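199aa long hypothetical Trp repressor binding protein (Sulfolobus tokodaii, PDB 2ZKI) is of unknown function but probably binds FMN in a flavodoxin-like fold, as WrbA-type flavoproteins and NADPH-dependent FMN reductases do. Local coordinates at residues A[10-14]-A[52-57]; A[80-85]-A[125-130]; A[105-111]-A[137-142]; A[160-164]-A[179-183]. All blocks are in the same frame, centred on the assembly; numbering follows the deposited sequence.

Contact 1: A[10-14]-A[52-57]; sequences LFYGY and IPFDKV. With SO4 (sulfate ion), chain I.
The loop at the C-terminal end of strand 6-11 meets the 52-57 loop through Tyr14, whose ring lies among Ile52, Phe54 and Val57. The contact is almost wholly side-chain packing. Ile52 sets its CG2 methyl over one face of the Tyr14 ring, 3.5 Å from the centroid and 3° off the ring normal, a CH-pi contact. The same methyl also stands 3.6 Å above one face of the Phe54 ring, displaced toward its rim. It therefore fills the corner between the two rings. Tyr14 turns its edge to the face of Phe54 in a T-shaped pair, with centroids 5.4 Å apart and planes at 70°. In flavodoxin-like proteins the loop after the first strand holds the FMN phosphate. Here Tyr14 N gives a hydrogen bond of 2.8 Å to O4 of a sulfate ion, probably from the crystallisation liquor. The position is consistent with a phosphate site, but the coordinates contain no FMN. The sulfate O4 also lies at the edge of the Tyr14 ring, near its plane. That follows from chi1 of -52°, which keeps the ring on the side of its own N. Tyr14 OH is hydrogen-bonded to Glu42, which also takes the OH of Tyr12. Val57 CG2 comes within 3.5 Å of Tyr14 CD1, the two side chains crossing at about a right angle. Deeper in, Val57 CG1 touches Phe11 CZ at 4.2 Å. Pro53 centres an inverse gamma turn, and its CD packs 4.0 Å from Tyr14 CB.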
loop_
_atom_site.group_PDB
_atom_site.type_symbol
_atom_site.label_atom_id
_atom_site.label_comp_id
_atom_site.label_asym_id
_atom_site.label_seq_id
_atom_site.Cartn_x
_atom_site.Cartn_y
_atom_site.Cartn_z
ATOM N N LEU A 10 -17.533 -13.630 -1.967
ATOM C CA LEU A 10 -16.802 -14.265 -0.881
ATOM C C LEU A 10 -16.550 -13.256 0.231
ATOM O O LEU A 10 -16.164 -12.119 -0.038
ATOM C CB LEU A 10 -15.479 -14.821 -1.412
ATOM C CG LEU A 10 -14.522 -15.556 -0.472
ATOM C CD1 LEU A 10 -15.175 -16.792 0.101
ATOM C CD2 LEU A 10 -13.251 -15.919 -1.215
ATOM N N PHE A 11 -16.772 -13.668 1.476
ATOM C CA PHE A 11 -16.606 -12.764 2.611
ATOM C C PHE A 11 -16.312 -13.458 3.939
ATOM O O PHE A 11 -16.707 -14.602 4.158
ATOM C CB PHE A 11 -17.826 -11.837 2.754
ATOM C CG PHE A 11 -19.061 -12.517 3.288
ATOM C CD1 PHE A 11 -19.927 -13.189 2.435
ATOM C CD2 PHE A 11 -19.367 -12.464 4.645
ATOM C CE1 PHE A 11 -21.072 -13.812 2.929
ATOM C CE2 PHE A 11 -20.509 -13.085 5.147
ATOM C CZ PHE A 11 -21.362 -13.759 4.288
ATOM N N TYR A 12 -15.603 -12.750 4.814
ATOM C CA TYR A 12 -15.525 -13.106 6.224
ATOM C C TYR A 12 -16.487 -12.193 6.979
ATOM O O TYR A 12 -16.699 -11.049 6.572
ATOM C CB TYR A 12 -14.097 -12.931 6.757
ATOM C CG TYR A 12 -13.970 -13.136 8.255
ATOM C CD1 TYR A 12 -13.698 -14.396 8.785
ATOM C CD2 TYR A 12 -14.134 -12.070 9.142
ATOM C CE1 TYR A 12 -13.589 -14.590 10.160
ATOM C CE2 TYR A 12 -14.028 -12.251 10.517
ATOM C CZ TYR A 12 -13.754 -13.513 11.019
ATOM O OH TYR A 12 -13.648 -13.692 12.381
ATOM N N GLY A 13 -17.077 -12.694 8.061
ATOM C CA GLY A 13 -17.842 -11.830 8.956
ATOM C C GLY A 13 -19.231 -12.288 9.351
ATOM O O GLY A 13 -19.755 -13.275 8.827
ATOM N N TYR A 14 -19.826 -11.543 10.281
ATOM C CA TYR A 14 -21.094 -11.913 10.903
ATOM C C TYR A 14 -22.048 -10.721 11.043
ATOM O O TYR A 14 -23.219 -10.895 11.394
ATOM C CB TYR A 14 -20.841 -12.548 12.281
ATOM C CG TYR A 14 -19.836 -13.681 12.272
ATOM C CD1 TYR A 14 -20.229 -14.985 11.972
ATOM C CD2 TYR A 14 -18.488 -13.449 12.558
ATOM C CE1 TYR A 14 -19.312 -16.029 11.954
ATOM C CE2 TYR A 14 -17.561 -14.488 12.543
ATOM C CZ TYR A 14 -17.982 -15.776 12.242
ATOM O OH TYR A 14 -17.076 -16.812 12.225
ATOM N N ILE A 52 -20.018 -14.082 19.236
ATOM C CA ILE A 52 -20.168 -14.178 17.780
ATOM C C ILE A 52 -21.523 -14.794 17.400
ATOM O O ILE A 52 -21.833 -15.919 17.808
ATOM C CB ILE A 52 -18.989 -14.955 17.117
ATOM C CG1 ILE A 52 -17.698 -14.131 17.193
ATOM C CG2 ILE A 52 -19.308 -15.292 15.656
ATOM C CD1 ILE A 52 -16.450 -14.861 16.712
ATOM N N PRO A 53 -22.338 -14.049 16.621
ATOM C CA PRO A 53 -23.635 -14.558 16.184
ATOM C C PRO A 53 -23.523 -15.381 14.900
ATOM O O PRO A 53 -23.668 -14.842 13.796
ATOM C CB PRO A 53 -24.461 -13.280 15.957
ATOM C CG PRO A 53 -23.460 -12.148 15.850
ATOM C CD PRO A 53 -22.081 -12.693 16.101
ATOM N N PHE A 54 -23.259 -16.678 15.057
ATOM C CA PHE A 54 -23.159 -17.608 13.929
ATOM C C PHE A 54 -24.500 -17.770 13.214
ATOM O O PHE A 54 -24.541 -18.024 12.007
ATOM C CB PHE A 54 -22.656 -18.979 14.397
ATOM C CG PHE A 54 -21.237 -18.973 14.904
ATOM C CD1 PHE A 54 -20.965 -18.764 16.255
ATOM C CD2 PHE A 54 -20.172 -19.197 14.033
ATOM C CE1 PHE A 54 -19.654 -18.765 16.729
ATOM C CE2 PHE A 54 -18.855 -19.201 14.497
ATOM C CZ PHE A 54 -18.597 -18.985 15.847
ATOM N N ASP A 55 -25.584 -17.612 13.975
ATOM C CA ASP A 55 -26.963 -17.744 13.483
ATOM C C ASP A 55 -27.332 -16.736 12.386
ATOM O O ASP A 55 -28.285 -16.951 11.631
ATOM C CB ASP A 55 -27.956 -17.654 14.652
ATOM C CG ASP A 55 -27.738 -16.417 15.516
ATOM O OD1 ASP A 55 -28.023 -15.294 15.042
ATOM O OD2 ASP A 55 -27.290 -16.569 16.675
ATOM N N LYS A 56 -26.573 -15.644 12.308
ATOM C CA LYS A 56 -26.746 -14.640 11.260
ATOM C C LYS A 56 -26.216 -15.125 9.907
ATOM O O LYS A 56 -26.612 -14.611 8.857
ATOM C CB LYS A 56 -26.054 -13.328 11.654
ATOM C CG LYS A 56 -26.760 -12.534 12.754
ATOM C CD LYS A 56 -27.957 -11.756 12.209
ATOM C CE LYS A 56 -28.730 -11.048 13.316
ATOM N NZ LYS A 56 -29.506 -11.998 14.171
ATOM N N VAL A 57 -25.329 -16.120 9.946
ATOM C CA VAL A 57 -24.632 -16.603 8.751
ATOM C C VAL A 57 -24.905 -18.087 8.463
ATOM O O VAL A 57 -24.319 -18.665 7.540
ATOM C CB VAL A 57 -23.096 -16.373 8.855
ATOM C CG1 VAL A 57 -22.473 -16.270 7.472
ATOM C CG2 VAL A 57 -22.787 -15.114 9.640
HETATM S S SO4 I . -18.125 -8.717 12.049
HETATM O O1 SO4 I . -19.354 -8.388 12.765
HETATM O O2 SO4 I . -18.184 -8.162 10.698
HETATM O O3 SO4 I . -16.984 -8.153 12.766
HETATM O O4 SO4 I . -17.982 -10.168 11.962
#

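Contact 2: A[80-85]-A[125-130]; sequences TRYGNM and TTILTM
Thr80 and Thr126 cross at about a right angle, and their hydroxyls meet tip to tip. Thr80 OG1 donates to Thr126 OG1 at 2.7 Å, and Thr126 OG1 is bonded in turn to Gly122 O. The CG2 branch of Thr126, anti to the backbone N while OG1 lies beside it (chi1 -46°), meets the same loop further along, 3.5 Å from Asn84 O. Valine at Thr126 would probably leave the Thr80 hydroxyl and Gly122 O without this mate. One helical turn on, Thr129 faces the same loop. Thr129 OG1 lies 2.8 Å from Gly83 O, though its single proton also has carbonyls of the helix within reach. A water donates to Thr129 OG1 at 2.9 Å and accepts from Met85 N at 3.1 Å, bridging loop and helix. Gly83 has backbone angles that call for glycine. Asn84 and Thr129 also cross at about a right angle, with Asn84 ND2 3.6 Å from Thr129 CG2. That amide nitrogen bonds to Thr129 O of the second subunit. Met85 CE packs 3.7 Å from Met130 CG, the two side chains meeting at a slant. The loop follows strand 73-79, the region that commonly borders the flavin in this fold. Helix 125-130 lies beside it, with Met130 on Phe112 of strand 109-115, Ile76 of strand 73-79 and Leu89 of helix 87-94.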
loop_
_atom_site.group_PDB
_atom_site.type_symbol
_atom_site.label_atom_id
_atom_site.label_comp_id
_atom_site.label_asym_id
_atom_site.label_seq_id
_atom_site.Cartn_x
_atom_site.Cartn_y
_atom_site.Cartn_z
ATOM N N THR A 80 -12.596 -4.609 8.217
ATOM C CA THR A 80 -11.216 -4.204 8.450
ATOM C C THR A 80 -10.662 -4.795 9.743
ATOM O O THR A 80 -11.338 -4.805 10.776
ATOM C CB THR A 80 -11.049 -2.663 8.450
ATOM O OG1 THR A 80 -9.660 -2.329 8.332
ATOM C CG2 THR A 80 -11.608 -2.040 9.722
ATOM N N ARG A 81 -9.442 -5.317 9.663
ATOM C CA ARG A 81 -8.720 -5.769 10.842
ATOM C C ARG A 81 -7.353 -5.094 10.883
ATOM O O ARG A 81 -6.323 -5.701 10.568
ATOM C CB ARG A 81 -8.614 -7.299 10.888
ATOM C CG ARG A 81 -9.942 -8.014 11.139
ATOM C CD ARG A 81 -10.546 -7.658 12.494
ATOM N NE ARG A 81 -12.003 -7.532 12.421
ATOM C CZ ARG A 81 -12.866 -8.471 12.800
ATOM N NH1 ARG A 81 -12.434 -9.627 13.292
ATOM N NH2 ARG A 81 -14.169 -8.247 12.691
ATOM N N TYR A 82 -7.379 -3.820 11.273
ATOM C CA TYR A 82 -6.190 -2.971 11.390
ATOM C C TYR A 82 -5.510 -2.753 10.036
ATOM O O TYR A 82 -4.291 -2.887 9.902
ATOM C CB TYR A 82 -5.226 -3.514 12.461
ATOM C CG TYR A 82 -5.945 -4.003 13.702
ATOM C CD1 TYR A 82 -6.026 -5.364 13.994
ATOM C CD2 TYR A 82 -6.572 -3.103 14.567
ATOM C CE1 TYR A 82 -6.698 -5.817 15.128
ATOM C CE2 TYR A 82 -7.247 -3.545 15.701
ATOM C CZ TYR A 82 -7.306 -4.901 15.974
ATOM O OH TYR A 82 -7.973 -5.339 17.092
ATOM N N GLY A 83 -6.327 -2.417 9.039
ATOM C CA GLY A 83 -5.849 -2.081 7.698
ATOM C C GLY A 83 -5.726 -3.263 6.760
ATOM O O GLY A 83 -5.474 -3.093 5.570
ATOM N N ASN A 84 -5.889 -4.464 7.306
ATOM C CA ASN A 84 -5.829 -5.695 6.532
ATOM C C ASN A 84 -7.133 -6.467 6.652
ATOM O O ASN A 84 -8.012 -6.090 7.433
ATOM C CB ASN A 84 -4.660 -6.566 7.006
ATOM C CG ASN A 84 -3.346 -6.218 6.324
ATOM O OD1 ASN A 84 -2.617 -7.107 5.890
ATOM N ND2 ASN A 84 -3.037 -4.930 6.229
ATOM N N MET A 85 -7.253 -7.542 5.876
ATOM C CA MET A 85 -8.390 -8.458 5.970
ATOM C C MET A 85 -8.308 -9.278 7.259
ATOM O O MET A 85 -7.264 -9.310 7.920
ATOM C CB MET A 85 -8.439 -9.383 4.746
ATOM C CG MET A 85 -7.332 -10.435 4.700
ATOM S SD MET A 85 -7.372 -11.462 3.217
ATOM C CE MET A 85 -6.460 -10.452 2.056
ATOM N N THR A 125 -7.708 1.536 2.962
ATOM C CA THR A 125 -6.429 0.808 3.049
ATOM C C THR A 125 -6.616 -0.705 3.007
ATOM O O THR A 125 -5.806 -1.414 2.410
ATOM C CB THR A 125 -5.607 1.172 4.310
ATOM O OG1 THR A 125 -6.481 1.333 5.432
ATOM C CG2 THR A 125 -4.817 2.451 4.088
ATOM N N THR A 126 -7.686 -1.185 3.638
ATOM C CA THR A 126 -8.016 -2.609 3.657
ATOM C C THR A 126 -8.135 -3.153 2.238
ATOM O O THR A 126 -7.642 -4.243 1.944
ATOM C CB THR A 126 -9.320 -2.885 4.431
ATOM O OG1 THR A 126 -9.312 -2.158 5.664
ATOM C CG2 THR A 126 -9.464 -4.366 4.735
ATOM N N ILE A 127 -8.772 -2.377 1.364
ATOM C CA ILE A 127 -8.930 -2.743 -0.042
ATOM C C ILE A 127 -7.590 -2.724 -0.785
ATOM O O ILE A 127 -7.314 -3.616 -1.591
ATOM C CB ILE A 127 -9.987 -1.852 -0.739
ATOM C CG1 ILE A 127 -11.382 -2.194 -0.207
ATOM C CG2 ILE A 127 -9.944 -2.029 -2.255
ATOM C CD1 ILE A 127 -12.394 -1.080 -0.320
ATOM N N LEU A 128 -6.756 -1.725 -0.496
ATOM C CA LEU A 128 -5.433 -1.623 -1.119
ATOM C C LEU A 128 -4.507 -2.767 -0.692
ATOM O O LEU A 128 -3.716 -3.263 -1.494
ATOM C CB LEU A 128 -4.788 -0.262 -0.824
ATOM C CG LEU A 128 -3.462 0.051 -1.533
ATOM C CD1 LEU A 128 -3.689 0.435 -2.995
ATOM C CD2 LEU A 128 -2.714 1.156 -0.808
ATOM N N THR A 129 -4.617 -3.185 0.566
ATOM C CA THR A 129 -3.812 -4.291 1.079
ATOM C C THR A 129 -4.298 -5.634 0.528
ATOM O O THR A 129 -3.491 -6.467 0.118
ATOM C CB THR A 129 -3.775 -4.326 2.627
ATOM O OG1 THR A 129 -5.110 -4.393 3.141
ATOM C CG2 THR A 129 -3.073 -3.090 3.185
ATOM N N MET A 130 -5.617 -5.824 0.504
ATOM C CA MET A 130 -6.228 -7.038 -0.048
ATOM C C MET A 130 -5.882 -7.271 -1.515
ATOM O O MET A 130 -5.845 -8.412 -1.973
ATOM C CB MET A 130 -7.749 -6.986 0.091
ATOM C CG MET A 130 -8.266 -7.260 1.489
ATOM S SD MET A 130 -10.028 -6.909 1.632
ATOM C CE MET A 130 -10.752 -8.384 0.914
HETATM O O HOH W 1 -5.367 -7.210 3.501
#

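Contact 3: A[105-111]-A[137-142]; sequences LYGKPVT and FGMIIV
The Tyr106 ring has Gly138 O over one face, while Phe137 O approaches its CD1 obliquely at 3.5 Å. Leu105 CD1 likewise comes obliquely to the Phe137 ring, 3.7 Å from CD2. Tyr133 stacks on Phe137, Trp100 makes an edge-to-face pair with it, and Tyr82 of the second subunit also meets it. These groups lie just before a parallel strand pair, 109-115 with 140-141, at the border of the flavodoxin-like sheet within this chain. Helices 125-130 and 132-137 make the beta-alpha-beta crossover between the two strands. The 105-108 turn is type II. Gly107 N donates to Gly138 O at 3.3 Å, from well above the carbonyl plane. Ile140 N then binds Lys108 O, Val110 N binds Ile140 O, and Val142 N binds Val110 O. Side chains alternate across the sheet. Pro109 and Ile140 share one face, where Pro109 CB also touches Val142 CG2 at 3.8 Å and helix 174-195 packs on. Val110 and Ile141 share the other, against helix 132-137. Met139 bends at chi3 (73°), which brings its CE to 3.7 Å from Val110 CB while SD lies beside Leu105. Tyr106 OH bonds to Ile144 O of the fourth subunit; that subunit also packs on Ile140 and Val142 and takes backbone hydrogen bonds from Ile141. At the far end Thr111 OG1 donates to Val142 O at 2.8 Å, nearly in line with that carbonyl (171°).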
loop_
_atom_site.group_PDB
_atom_site.type_symbol
_atom_site.label_atom_id
_atom_site.label_comp_id
_atom_site.label_asym_id
_atom_site.label_seq_id
_atom_site.Cartn_x
_atom_site.Cartn_y
_atom_site.Cartn_z
ATOM N N LEU A 105 -7.343 -18.879 -11.778
ATOM C CA LEU A 105 -7.935 -17.552 -11.628
ATOM C C LEU A 105 -7.274 -16.491 -12.518
ATOM O O LEU A 105 -7.698 -15.333 -12.531
ATOM C CB LEU A 105 -7.891 -17.109 -10.158
ATOM C CG LEU A 105 -8.340 -18.084 -9.064
ATOM C CD1 LEU A 105 -8.173 -17.447 -7.695
ATOM C CD2 LEU A 105 -9.778 -18.548 -9.269
ATOM N N TYR A 106 -6.245 -16.886 -13.263
ATOM C CA TYR A 106 -5.501 -15.942 -14.090
ATOM C C TYR A 106 -6.393 -15.225 -15.107
ATOM O O TYR A 106 -7.071 -15.862 -15.912
ATOM C CB TYR A 106 -4.335 -16.633 -14.800
ATOM C CG TYR A 106 -3.332 -15.663 -15.377
ATOM C CD1 TYR A 106 -2.167 -15.343 -14.681
ATOM C CD2 TYR A 106 -3.551 -15.053 -16.615
ATOM C CE1 TYR A 106 -1.245 -14.450 -15.204
ATOM C CE2 TYR A 106 -2.636 -14.156 -17.145
ATOM C CZ TYR A 106 -1.487 -13.860 -16.435
ATOM O OH TYR A 106 -0.579 -12.975 -16.962
ATOM N N GLY A 107 -6.383 -13.896 -15.051
ATOM C CA GLY A 107 -7.141 -13.070 -15.983
ATOM C C GLY A 107 -8.547 -12.725 -15.529
ATOM O O GLY A 107 -9.213 -11.893 -16.149
ATOM N N LYS A 108 -8.997 -13.358 -14.446
ATOM C CA LYS A 108 -10.344 -13.137 -13.916
ATOM C C LYS A 108 -10.433 -11.818 -13.143
ATOM O O LYS A 108 -9.488 -11.444 -12.448
ATOM C CB LYS A 108 -10.781 -14.306 -13.017
ATOM C CG LYS A 108 -10.672 -15.698 -13.646
ATOM C CD LYS A 108 -11.810 -16.002 -14.616
ATOM C CE LYS A 108 -11.643 -17.377 -15.255
ATOM N NZ LYS A 108 -11.670 -18.484 -14.253
ATOM N N PRO A 109 -11.566 -11.101 -13.273
ATOM C CA PRO A 109 -11.771 -9.857 -12.527
ATOM C C PRO A 109 -12.119 -10.066 -11.050
ATOM O O PRO A 109 -12.817 -11.021 -10.700
ATOM C CB PRO A 109 -12.941 -9.204 -13.262
ATOM C CG PRO A 109 -13.710 -10.344 -13.811
ATOM C CD PRO A 109 -12.706 -11.402 -14.159
ATOM N N VAL A 110 -11.629 -9.164 -10.205
ATOM C CA VAL A 110 -11.891 -9.199 -8.770
ATOM C C VAL A 110 -12.181 -7.794 -8.239
ATOM O O VAL A 110 -11.517 -6.827 -8.618
ATOM C CB VAL A 110 -10.725 -9.885 -7.975
ATOM C CG1 VAL A 110 -9.391 -9.163 -8.183
ATOM C CG2 VAL A 110 -11.054 -10.003 -6.491
ATOM N N THR A 111 -13.190 -7.693 -7.380
ATOM C CA THR A 111 -13.523 -6.437 -6.713
ATOM C C THR A 111 -13.548 -6.630 -5.193
ATOM O O THR A 111 -13.852 -7.723 -4.705
ATOM C CB THR A 111 -14.855 -5.823 -7.243
ATOM O OG1 THR A 111 -15.026 -4.504 -6.711
ATOM C CG2 THR A 111 -16.064 -6.684 -6.879
ATOM N N PHE A 137 -1.754 -13.668 -8.445
ATOM C CA PHE A 137 -2.584 -14.612 -9.190
ATOM C C PHE A 137 -2.818 -14.169 -10.633
ATOM O O PHE A 137 -3.372 -14.920 -11.438
ATOM C CB PHE A 137 -3.928 -14.800 -8.484
ATOM C CG PHE A 137 -3.889 -15.776 -7.341
ATOM C CD1 PHE A 137 -3.286 -15.437 -6.132
ATOM C CD2 PHE A 137 -4.473 -17.033 -7.467
ATOM C CE1 PHE A 137 -3.251 -16.339 -5.077
ATOM C CE2 PHE A 137 -4.450 -17.939 -6.413
ATOM C CZ PHE A 137 -3.836 -17.591 -5.214
ATOM N N GLY A 138 -2.403 -12.945 -10.952
ATOM C CA GLY A 138 -2.632 -12.371 -12.276
ATOM C C GLY A 138 -4.068 -11.929 -12.509
ATOM O O GLY A 138 -4.466 -11.672 -13.645
ATOM N N MET A 139 -4.841 -11.839 -11.431
ATOM C CA MET A 139 -6.233 -11.399 -11.493
ATOM C C MET A 139 -6.332 -9.892 -11.704
ATOM O O MET A 139 -5.529 -9.134 -11.157
ATOM C CB MET A 139 -6.962 -11.783 -10.207
ATOM C CG MET A 139 -7.019 -13.278 -9.951
ATOM S SD MET A 139 -7.724 -13.685 -8.350
ATOM C CE MET A 139 -9.454 -13.330 -8.635
ATOM N N ILE A 140 -7.318 -9.460 -12.488
ATOM C CA ILE A 140 -7.510 -8.029 -12.757
ATOM C C ILE A 140 -8.450 -7.361 -11.744
ATOM O O ILE A 140 -9.528 -7.874 -11.453
ATOM C CB ILE A 140 -7.951 -7.749 -14.222
ATOM C CG1 ILE A 140 -9.183 -8.575 -14.602
ATOM C CG2 ILE A 140 -6.794 -8.028 -15.184
ATOM C CD1 ILE A 140 -9.868 -8.119 -15.883
ATOM N N ILE A 141 -8.022 -6.217 -11.213
ATOM C CA ILE A 141 -8.752 -5.509 -10.156
ATOM C C ILE A 141 -9.821 -4.583 -10.731
ATOM O O ILE A 141 -9.545 -3.799 -11.636
ATOM C CB ILE A 141 -7.787 -4.688 -9.255
ATOM C CG1 ILE A 141 -6.701 -5.594 -8.667
ATOM C CG2 ILE A 141 -8.548 -3.969 -8.139
ATOM C CD1 ILE A 141 -5.428 -4.871 -8.295
ATOM N N VAL A 142 -11.035 -4.678 -10.195
ATOM C CA VAL A 142 -12.142 -3.814 -10.610
ATOM C C VAL A 142 -12.558 -2.860 -9.479
ATOM O O VAL A 142 -13.267 -3.257 -8.548
ATOM C CB VAL A 142 -13.366 -4.637 -11.104
ATOM C CG1 VAL A 142 -14.526 -3.718 -11.480
ATOM C CG2 VAL A 142 -12.982 -5.518 -12.288
#

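Contact 4: A[160-164]-A[179-183]. With SO4 (sulfate ion), chain M.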
loop_
_atom_site.group_PDB
_atom_site.type_symbol
_atom_site.label_atom_id
_atom_site.label_comp_id
_atom_site.label_asym_id
_atom_site.label_seq_id
_atom_site.Cartn_x
_atom_site.Cartn_y
_atom_site.Cartn_z
ATOM N N PRO A 160 -14.270 5.131 -3.893
ATOM C CA PRO A 160 -13.711 4.655 -5.163
ATOM C C PRO A 160 -13.032 3.287 -5.070
ATOM O O PRO A 160 -13.011 2.539 -6.047
ATOM C CB PRO A 160 -12.691 5.739 -5.532
ATOM C CG PRO A 160 -12.358 6.412 -4.253
ATOM C CD PRO A 160 -13.591 6.349 -3.412
ATOM N N TYR A 161 -12.496 2.973 -3.895
ATOM C CA TYR A 161 -11.791 1.716 -3.664
ATOM C C TYR A 161 -12.750 0.530 -3.578
ATOM O O TYR A 161 -12.418 -0.572 -4.016
ATOM C CB TYR A 161 -10.930 1.818 -2.401
ATOM C CG TYR A 161 -9.837 2.860 -2.500
ATOM C CD1 TYR A 161 -10.064 4.179 -2.107
ATOM C CD2 TYR A 161 -8.577 2.529 -2.999
ATOM C CE1 TYR A 161 -9.061 5.140 -2.200
ATOM C CE2 TYR A 161 -7.569 3.482 -3.099
ATOM C CZ TYR A 161 -7.816 4.785 -2.697
ATOM O OH TYR A 161 -6.821 5.731 -2.791
ATOM N N GLY A 162 -13.935 0.767 -3.021
ATOM C CA GLY A 162 -14.971 -0.258 -2.920
ATOM C C GLY A 162 -16.126 0.143 -2.023
ATOM O O GLY A 162 -16.088 1.193 -1.374
ATOM N N ALA A 163 -17.158 -0.697 -1.994
ATOM C CA ALA A 163 -18.314 -0.487 -1.126
ATOM C C ALA A 163 -17.953 -0.740 0.335
ATOM O O ALA A 163 -17.270 -1.717 0.657
ATOM C CB ALA A 163 -19.464 -1.386 -1.549
ATOM N N THR A 164 -18.401 0.151 1.215
ATOM C CA THR A 164 -18.136 0.013 2.645
ATOM C C THR A 164 -19.365 0.342 3.482
ATOM O O THR A 164 -20.363 0.847 2.966
ATOM C CB THR A 164 -16.964 0.916 3.119
ATOM O OG1 THR A 164 -17.318 2.295 2.963
ATOM C CG2 THR A 164 -15.676 0.625 2.345
ATOM N N ILE A 179 -24.577 1.788 -3.578
ATOM C CA ILE A 179 -23.162 1.657 -3.923
ATOM C C ILE A 179 -22.727 0.190 -3.995
ATOM O O ILE A 179 -21.936 -0.185 -4.865
ATOM C CB ILE A 179 -22.266 2.463 -2.945
ATOM C CG1 ILE A 179 -22.466 3.967 -3.167
ATOM C CG2 ILE A 179 -20.790 2.094 -3.108
ATOM C CD1 ILE A 179 -21.992 4.838 -2.020
ATOM N N ALA A 180 -23.254 -0.631 -3.089
ATOM C CA ALA A 180 -22.948 -2.063 -3.066
ATOM C C ALA A 180 -23.530 -2.779 -4.285
ATOM O O ALA A 180 -22.840 -3.571 -4.934
ATOM C CB ALA A 180 -23.444 -2.697 -1.778
ATOM N N ARG A 181 -24.793 -2.484 -4.600
ATOM C CA ARG A 181 -25.446 -3.030 -5.792
ATOM C C ARG A 181 -24.712 -2.623 -7.067
ATOM O O ARG A 181 -24.628 -3.406 -8.018
ATOM C CB ARG A 181 -26.921 -2.615 -5.854
ATOM C CG ARG A 181 -27.827 -3.492 -5.002
ATOM C CD ARG A 181 -29.305 -3.197 -5.201
ATOM N NE ARG A 181 -29.809 -2.241 -4.220
ATOM C CZ ARG A 181 -30.164 -0.990 -4.497
ATOM N NH1 ARG A 181 -30.608 -0.202 -3.529
ATOM N NH2 ARG A 181 -30.084 -0.524 -5.737
ATOM N N PHE A 182 -24.172 -1.405 -7.071
ATOM C CA PHE A 182 -23.392 -0.911 -8.199
ATOM C C PHE A 182 -22.091 -1.694 -8.383
ATOM O O PHE A 182 -21.685 -1.968 -9.513
ATOM C CB PHE A 182 -23.114 0.592 -8.067
ATOM C CG PHE A 182 -22.221 1.140 -9.146
ATOM C CD1 PHE A 182 -22.633 1.146 -10.476
ATOM C CD2 PHE A 182 -20.958 1.642 -8.834
ATOM C CE1 PHE A 182 -21.807 1.644 -11.478
ATOM C CE2 PHE A 182 -20.123 2.145 -9.829
ATOM C CZ PHE A 182 -20.552 2.146 -11.155
ATOM N N GLN A 183 -21.451 -2.059 -7.274
ATOM C CA GLN A 183 -20.219 -2.848 -7.319
ATOM C C GLN A 183 -20.465 -4.215 -7.953
ATOM O O GLN A 183 -19.652 -4.690 -8.752
ATOM C CB GLN A 183 -19.607 -2.994 -5.922
ATOM C CG GLN A 183 -18.190 -3.557 -5.927
ATOM C CD GLN A 183 -17.441 -3.306 -4.635
ATOM O OE1 GLN A 183 -18.007 -3.393 -3.546
ATOM N NE2 GLN A 183 -16.155 -3.001 -4.749
HETATM S S SO4 M . -31.441 1.390 -7.989
HETATM O O1 SO4 M . -31.857 1.298 -6.593
HETATM O O2 SO4 M . -30.814 2.688 -8.222
HETATM O O3 SO4 M . -30.493 0.322 -8.291
HETATM O O4 SO4 M . -32.615 1.257 -8.848
#
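The 160-164 loop passes helix 174-195 with Ala163 opposite Ala180, their CA atoms 5.3 Å apart, and Gly162 fully extended. Ala163 directs its CB at the helix. Ala163 CB lies 3.9 Å from Ala180 CA and 4.0 Å from Ile179 CG2, so the loop rests on an apolar patch made by Ile179 and Ala180. Gln183, one turn after Ile179, reaches across with an extended chain. Its CG stands anti to the backbone N (chi1 -168°), which carries the amide across to Gly162 and Ala163. Gln183 OE1 accepts from Ala163 N at 3.2 Å, with an angle of 155° at the hydrogen. The donor stands above the amide plane, 46° out of it. Gln183 NE2 lies 3.5 Å from Gly162 CA and donates to Phe112 O of strand 109-115, with a weak second bond to Thr111 OG1. One amide thus joins loop, helix and sheet. Leucine at Gln183 would probably leave Ala163 N and Phe112 O without these mates inside a buried contact. Helix 16-31 packs behind, with Ile24 against Ala180 and Gln183. Arg181 takes no part in the packing on the loop. Its NE pairs with Glu23, and Arg181 NH2 donates to O1 of a sulfate ion at 2.7 Å. The sulfate is probably from the crystallisation liquor. The chemistry is divided: apolar groups pack between loop and helix, and one buried amide uses both its ends. Donor and acceptor are set apart on that amide, so the bonds are likely to fix which way it is flipped.

Contact 1 closes along the chain before contact 2 opens. Contacts 2 and 3 alternate their segments, and contact 4 comes last. Contacts 1 and 3 reach the same parallel sheet on opposite sides of the chain's centre, with their own centres 25 Å apart. Contacts 1 and 2 have centres 18 Å apart but share one sulfate: Tyr14 N binds it from one loop and Arg81 NH2 forms a salt bridge from the other. Two neighbouring loops of the flavodoxin-like fold thus line one anion site, consistent with flavin phosphate binding. Contact 4 touches contact 2 through Ile127 and contact 3 through Gln183. Contacts 2, 3 and 4 all reach the fourth subunit.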